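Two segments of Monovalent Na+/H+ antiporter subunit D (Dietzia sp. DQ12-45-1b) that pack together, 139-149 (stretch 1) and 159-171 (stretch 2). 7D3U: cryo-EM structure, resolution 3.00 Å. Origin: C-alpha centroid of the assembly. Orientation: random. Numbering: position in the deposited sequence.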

# COMPACT_ATOMS: atom_id res chain seq x y z
N MET A 139 -11.86 -4.41 -4.14
CA MET A 139 -11.27 -3.23 -3.53
C MET A 139 -10.14 -2.65 -4.36
O MET A 139 -9.92 -1.43 -4.34
CB MET A 139 -10.75 -3.58 -2.13
CG MET A 139 -10.11 -2.43 -1.38
SD MET A 139 -9.16 -3.01 0.03
CE MET A 139 -7.90 -3.99 -0.78
N LEU A 140 -9.42 -3.49 -5.10
CA LEU A 140 -8.24 -3.03 -5.83
C LEU A 140 -8.60 -2.42 -7.18
O LEU A 140 -7.96 -1.46 -7.61
CB LEU A 140 -7.26 -4.18 -6.02
CG LEU A 140 -6.37 -4.54 -4.83
CD1 LEU A 140 -5.46 -5.70 -5.19
CD2 LEU A 140 -5.55 -3.33 -4.41
N LEU A 141 -9.59 -2.97 -7.87
CA LEU A 141 -9.92 -2.46 -9.19
C LEU A 141 -10.39 -1.01 -9.18
O LEU A 141 -9.90 -0.23 -10.02
CB LEU A 141 -10.96 -3.37 -9.86
CG LEU A 141 -10.38 -4.59 -10.59
CD1 LEU A 141 -9.73 -5.54 -9.60
CD2 LEU A 141 -11.46 -5.28 -11.37
N PRO A 142 -11.31 -0.58 -8.31
CA PRO A 142 -11.61 0.86 -8.24
C PRO A 142 -10.46 1.68 -7.72
O PRO A 142 -10.42 2.89 -7.96
CB PRO A 142 -12.81 0.92 -7.28
CG PRO A 142 -13.38 -0.44 -7.29
CD PRO A 142 -12.21 -1.35 -7.45
N SER A 143 -9.52 1.06 -7.00
CA SER A 143 -8.33 1.79 -6.59
C SER A 143 -7.48 2.19 -7.78
O SER A 143 -6.89 3.27 -7.81
CB SER A 143 -7.51 0.96 -5.61
OG SER A 143 -8.35 0.29 -4.69
N TYR A 144 -7.41 1.32 -8.79
CA TYR A 144 -6.63 1.64 -9.98
C TYR A 144 -7.27 2.78 -10.77
O TYR A 144 -6.55 3.59 -11.36
CB TYR A 144 -6.49 0.41 -10.87
CG TYR A 144 -5.94 -0.81 -10.16
CD1 TYR A 144 -5.13 -0.68 -9.04
CD2 TYR A 144 -6.24 -2.09 -10.61
CE1 TYR A 144 -4.63 -1.79 -8.39
CE2 TYR A 144 -5.74 -3.20 -9.96
CZ TYR A 144 -4.94 -3.05 -8.85
OH TYR A 144 -4.44 -4.15 -8.21
N GLY A 145 -8.60 2.86 -10.77
CA GLY A 145 -9.25 3.99 -11.41
C GLY A 145 -9.06 5.29 -10.65
O GLY A 145 -8.95 6.35 -11.26
N LEU A 146 -9.00 5.22 -9.32
CA LEU A 146 -8.78 6.41 -8.52
C LEU A 146 -7.36 6.94 -8.64
O LEU A 146 -7.12 8.12 -8.35
CB LEU A 146 -9.10 6.13 -7.05
CG LEU A 146 -10.58 5.96 -6.70
CD1 LEU A 146 -10.74 5.69 -5.21
CD2 LEU A 146 -11.35 7.20 -7.10
N MET A 147 -6.41 6.10 -9.06
CA MET A 147 -5.04 6.57 -9.24
C MET A 147 -4.89 7.48 -10.45
O MET A 147 -3.87 8.16 -10.57
CB MET A 147 -4.09 5.38 -9.36
CG MET A 147 -4.03 4.52 -8.12
SD MET A 147 -2.82 3.19 -8.25
CE MET A 147 -1.31 4.13 -8.36
N MET A 148 -5.87 7.50 -11.35
CA MET A 148 -5.86 8.41 -12.48
C MET A 148 -6.64 9.69 -12.22
O MET A 148 -6.42 10.69 -12.92
CB MET A 148 -6.44 7.72 -13.72
CG MET A 148 -5.67 6.49 -14.17
SD MET A 148 -4.36 6.86 -15.35
CE MET A 148 -2.95 6.98 -14.26
N ILE A 149 -7.54 9.69 -11.24
CA ILE A 149 -8.28 10.90 -10.89
C ILE A 149 -7.32 11.88 -10.23
O ILE A 149 -6.74 11.60 -9.18
CB ILE A 149 -9.45 10.57 -9.95
CG1 ILE A 149 -10.46 9.68 -10.66
CG2 ILE A 149 -10.12 11.85 -9.48
CD1 ILE A 149 -11.12 10.33 -11.84
N GLY A 159 2.79 9.42 -12.90
CA GLY A 159 1.56 8.92 -12.32
C GLY A 159 1.01 7.68 -12.99
O GLY A 159 0.07 7.07 -12.46
N VAL A 160 1.56 7.30 -14.14
CA VAL A 160 1.11 6.10 -14.83
C VAL A 160 2.14 5.00 -14.63
O VAL A 160 1.80 3.81 -14.60
CB VAL A 160 0.85 6.36 -16.33
CG1 VAL A 160 0.50 5.09 -17.06
CG2 VAL A 160 -0.26 7.38 -16.49
N ALA A 161 3.41 5.38 -14.44
CA ALA A 161 4.42 4.39 -14.08
C ALA A 161 4.19 3.88 -12.66
O ALA A 161 4.35 2.68 -12.39
CB ALA A 161 5.82 4.99 -14.22
N ALA A 162 3.81 4.77 -11.75
CA ALA A 162 3.44 4.34 -10.41
C ALA A 162 2.24 3.40 -10.45
O ALA A 162 2.19 2.41 -9.71
CB ALA A 162 3.13 5.55 -9.53
N SER A 163 1.27 3.68 -11.32
CA SER A 163 0.11 2.80 -11.44
C SER A 163 0.51 1.45 -12.03
O SER A 163 0.00 0.41 -11.59
CB SER A 163 -0.96 3.46 -12.30
OG SER A 163 -2.04 2.58 -12.53
N ARG A 164 1.40 1.45 -13.02
CA ARG A 164 1.92 0.20 -13.55
C ARG A 164 2.56 -0.63 -12.45
O ARG A 164 2.26 -1.82 -12.31
CB ARG A 164 2.94 0.47 -14.66
CG ARG A 164 2.36 0.89 -15.99
CD ARG A 164 3.48 1.10 -16.99
NE ARG A 164 3.03 1.78 -18.20
CZ ARG A 164 3.83 2.15 -19.18
NH1 ARG A 164 5.13 1.91 -19.11
NH2 ARG A 164 3.34 2.77 -20.25
N LEU A 165 3.43 -0.02 -11.66
CA LEU A 165 4.10 -0.74 -10.58
C LEU A 165 3.10 -1.26 -9.56
O LEU A 165 3.19 -2.41 -9.12
CB LEU A 165 5.13 0.16 -9.91
CG LEU A 165 5.72 -0.35 -8.60
CD1 LEU A 165 6.47 -1.64 -8.84
CD2 LEU A 165 6.62 0.70 -7.99
N TYR A 166 2.14 -0.42 -9.17
CA TYR A 166 1.13 -0.80 -8.20
C TYR A 166 0.35 -2.02 -8.67
O TYR A 166 0.27 -3.04 -7.96
CB TYR A 166 0.19 0.38 -7.96
CG TYR A 166 -0.64 0.29 -6.71
CD1 TYR A 166 -0.12 0.70 -5.49
CD2 TYR A 166 -1.93 -0.20 -6.74
CE1 TYR A 166 -0.87 0.63 -4.34
CE2 TYR A 166 -2.69 -0.28 -5.59
CZ TYR A 166 -2.16 0.14 -4.39
OH TYR A 166 -2.90 0.06 -3.24
N ILE A 167 -0.23 -1.94 -9.87
CA ILE A 167 -1.05 -3.04 -10.37
C ILE A 167 -0.21 -4.28 -10.60
O ILE A 167 -0.67 -5.41 -10.39
CB ILE A 167 -1.78 -2.60 -11.65
CG1 ILE A 167 -2.61 -1.35 -11.36
CG2 ILE A 167 -2.68 -3.70 -12.16
CD1 ILE A 167 -3.00 -0.60 -12.58
N SER A 168 1.04 -4.11 -11.03
CA SER A 168 1.90 -5.25 -11.30
C SER A 168 2.20 -6.02 -10.02
O SER A 168 1.98 -7.23 -9.94
CB SER A 168 3.19 -4.80 -11.97
OG SER A 168 2.98 -4.59 -13.36
N VAL A 169 2.70 -5.33 -8.99
CA VAL A 169 3.02 -6.02 -7.74
C VAL A 169 1.79 -6.34 -6.91
O VAL A 169 1.91 -7.04 -5.89
CB VAL A 169 3.97 -5.19 -6.86
CG1 VAL A 169 5.22 -4.82 -7.63
CG2 VAL A 169 3.25 -3.97 -6.36
N ASN A 170 0.61 -5.85 -7.29
CA ASN A 170 -0.62 -6.23 -6.62
C ASN A 170 -1.36 -7.36 -7.34
O ASN A 170 -1.97 -8.20 -6.68
CB ASN A 170 -1.55 -5.02 -6.48
CG ASN A 170 -1.40 -4.34 -5.14
OD1 ASN A 170 -1.38 -3.12 -5.05
ND2 ASN A 170 -1.31 -5.14 -4.08
N LEU A 171 -1.32 -7.38 -8.67
CA LEU A 171 -1.82 -8.55 -9.39
C LEU A 171 -0.96 -9.77 -9.10
O LEU A 171 -1.48 -10.89 -9.08
CB LEU A 171 -1.85 -8.26 -10.89
CG LEU A 171 -2.14 -9.43 -11.84
CD1 LEU A 171 -3.46 -10.08 -11.50
CD2 LEU A 171 -2.12 -8.97 -13.28

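The contact between these two segments of the antiporter subunit is an antiparallel helix packing held by aromatic, aliphatic and thioether side chains, with no hydrogen bond passing from one stretch to the other. It illustrates a general principle of membrane proteins: helices that satisfy their own backbone polar groups can associate through close side-chain packing, without hydrogen bonds between them.

The helix of stretch 1 and that of stretch 2 run at 170° to each other, their axes approaching to 10.8 Å. Such a separation leaves room for large side chains between the backbones, and it is these that fill it. The chains lie closer at one end than at the other: the CA atoms of Met 147 and Ser 163 are 6.8 Å apart, those of Leu 140 and Asn 170 8.3 Å. Within stretch 2 a regular ladder of i to i+4 bonds, such as Arg 164 N to Val 160 O at 2.9 Å, occupies the backbone. Stretch 1 is less regular, being kinked at Pro 142, whose ring nitrogen carries no hydrogen to give to the preceding turn.

Tyr 144 is the centrepiece, with the largest area covered by the other stretch. Its CA-to-CB bond points sideways, yet the ring reaches stretch 2, where Ile 167 CG1 sits 3.4 Å from the centroid of the Tyr 144 ring and only 9° off its normal. This is a CH-pi contact, aliphatic hydrogens meeting the electron-rich face. The two tyrosines meet edge to edge, Tyr 144 CE1 lying 3.5 Å from Tyr 166 CD2, so they touch without stacking. Farther out, Tyr 144 OH lies 3.5 Å from Asn 170 CB, a contact with a carbon rather than with the amide.

Tyr 166 also receives Met 147, whose SD lies 4.3 Å from the centroid of the Tyr 166 ring in an oblique sulfur-aromatic contact; a polarizable sulfur suits a pi system well. Leu 140 adds an aliphatic neighbour, its CD2 4.3 Å from Tyr 166 CE2, while its CD1 comes within 4.2 Å of Asn 170 CB.

Small residues serve the closer end. The methyl of Met 147 packs on Ser 163, with Met 147 CE 3.6 Å from Ser 163 CA and 4.0 Å from Ser 163 CB. Met 148, by contrast, starts sideways, but its end comes nearer, bringing CE to 3.5 Å from both Gly 159 O and Val 160 CG2. The two thioethers thus reach the Gly 159 to Ser 163 turn, and Met 147 also touches the Tyr 166 ring, which links this group to the tyrosine cluster.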